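Local atomic coordinates of carbohydrate kinase, FGGY (PDB entry 3H6E), a protein that probably phosphorylates a sugar or related polyol as a kinase of the FGGY family, though its substrate has not been established. Residues D142-A145 against N146-L149. Sequence-based numbering, arbitrary orientation.
Sequences DVMA and NATL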
loop_
_atom_site.group_PDB
_atom_site.type_symbol
_atom_site.label_atom_id
_atom_site.label_comp_id
_atom_site.label_asym_id
_atom_site.label_seq_id
_atom_site.Cartn_x
_atom_site.Cartn_y
_atom_site.Cartn_z
ATOM N N ASP A 142 -24.656 -0.477 -21.196
ATOM C CA ASP A 142 -24.124 -0.382 -22.552
ATOM C C ASP A 142 -22.716 0.198 -22.567
ATOM O O ASP A 142 -21.812 -0.345 -23.206
ATOM C CB ASP A 142 -25.052 0.460 -23.433
ATOM C CG ASP A 142 -26.474 -0.080 -23.465
ATOM O OD1 ASP A 142 -27.383 0.657 -23.904
ATOM O OD2 ASP A 142 -26.684 -1.240 -23.048
ATOM N N VAL A 143 -22.536 1.304 -21.856
ATOM C CA VAL A 143 -21.242 1.974 -21.797
ATOM C C VAL A 143 -20.137 1.062 -21.253
ATOM O O VAL A 143 -18.967 1.230 -21.596
ATOM C CB VAL A 143 -21.319 3.277 -20.969
ATOM C CG1 VAL A 143 -19.925 3.861 -20.745
ATOM C CG2 VAL A 143 -22.226 4.287 -21.662
HETATM N N MSE A 144 -20.507 0.097 -20.414
HETATM C CA MSE A 144 -19.529 -0.838 -19.861
HETATM C C MSE A 144 -19.130 -1.922 -20.864
HETATM O O MSE A 144 -17.992 -2.397 -20.855
HETATM C CB MSE A 144 -20.041 -1.488 -18.573
HETATM C CG MSE A 144 -20.190 -0.533 -17.405
HETATM SE SE MSE A 144 -18.728 0.754 -17.280
HETATM C CE MSE A 144 -17.231 -0.459 -16.961
ATOM N N ALA A 145 -20.065 -2.309 -21.725
ATOM C CA ALA A 145 -19.806 -3.357 -22.710
ATOM C C ALA A 145 -18.957 -2.857 -23.881
ATOM O O ALA A 145 -18.283 -3.640 -24.548
ATOM C CB ALA A 145 -21.114 -3.945 -23.212
ATOM N N ASN A 146 -18.999 -1.551 -24.126
ATOM C CA ASN A 146 -18.206 -0.938 -25.186
ATOM C C ASN A 146 -16.901 -0.399 -24.627
ATOM O O ASN A 146 -16.084 0.174 -25.351
ATOM C CB ASN A 146 -18.983 0.211 -25.832
ATOM C CG ASN A 146 -20.311 -0.236 -26.420
ATOM O OD1 ASN A 146 -21.257 0.551 -26.520
ATOM N ND2 ASN A 146 -20.389 -1.507 -26.809
ATOM N N ALA A 147 -16.711 -0.584 -23.326
ATOM C CA ALA A 147 -15.628 0.084 -22.623
ATOM C C ALA A 147 -14.305 -0.665 -22.692
ATOM O O ALA A 147 -14.270 -1.891 -22.713
ATOM C CB ALA A 147 -16.018 0.327 -21.173
ATOM N N THR A 148 -13.219 0.096 -22.741
ATOM C CA THR A 148 -11.905 -0.434 -22.445
ATOM C C THR A 148 -11.636 -0.150 -20.978
ATOM O O THR A 148 -11.829 0.971 -20.514
ATOM C CB THR A 148 -10.823 0.235 -23.298
ATOM O OG1 THR A 148 -10.997 -0.153 -24.665
ATOM C CG2 THR A 148 -9.428 -0.179 -22.820
ATOM N N LEU A 149 -11.222 -1.171 -20.240
ATOM C CA LEU A 149 -10.951 -1.002 -18.820
ATOM C C LEU A 149 -9.459 -0.852 -18.577
ATOM O O LEU A 149 -8.640 -1.383 -19.329
ATOM C CB LEU A 149 -11.537 -2.158 -18.012
ATOM C CG LEU A 149 -13.063 -2.107 -17.934
ATOM C CD1 LEU A 149 -13.624 -3.299 -17.174
ATOM C CD2 LEU A 149 -13.508 -0.797 -17.299
#
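Met144 and Leu149 meet where the short helix 141-145 runs out into a type I beta-turn, Met144 to Ala147, that leads into strand 148-151. The strand pairs with strand 81-85 through Thr148 and Leu84, and Leu149 also has backbone bonds to Arg197 and Ala199. The contact lies in the FGGY N-terminal region, its centre about 28 Å from the centre of the chain. Met144 is a selenomethionine. Its chain is bent at chi2 (-40°) and again at chi3, which brings the terminal methyl back toward the strand. There CE touches CD2 of Leu149 at 3.8 Å. The two side chains cross at about a right angle and meet methyl to methyl. CB of Ala147 stays at a looser 4.5 Å from CE of Met144. Leu136 of helix 129-139 also touches Met144, and Ala83 of strand 81-85 touches both Ala147 and Leu149. Arg197 packs on both Met144 and Leu149.

Asn146 takes the outer, exposed side. Its chi1 of -59° puts CG beside the backbone N, the atom that bonds to Asp142 O, and brings the amide over that same oxygen. The flat amide lies with its face over Asp142 O, CG 3.5 Å from it. OD1 makes no hydrogen bond to that oxygen. ND2 comes within 3.5 Å of the carbonyl carbon of Ala145.

Two backbone bonds close the helix end. Asn146 N donates to Asp142 O at 3.2 Å, in a helical i+4 step. Ala147 N reaches Met144 O at 3.3 Å, a weak bond that closes the beta-turn. CB of Ala147 lies against the helix's last carbonyls, close to Met144 O and 3.1 Å from Val143 O.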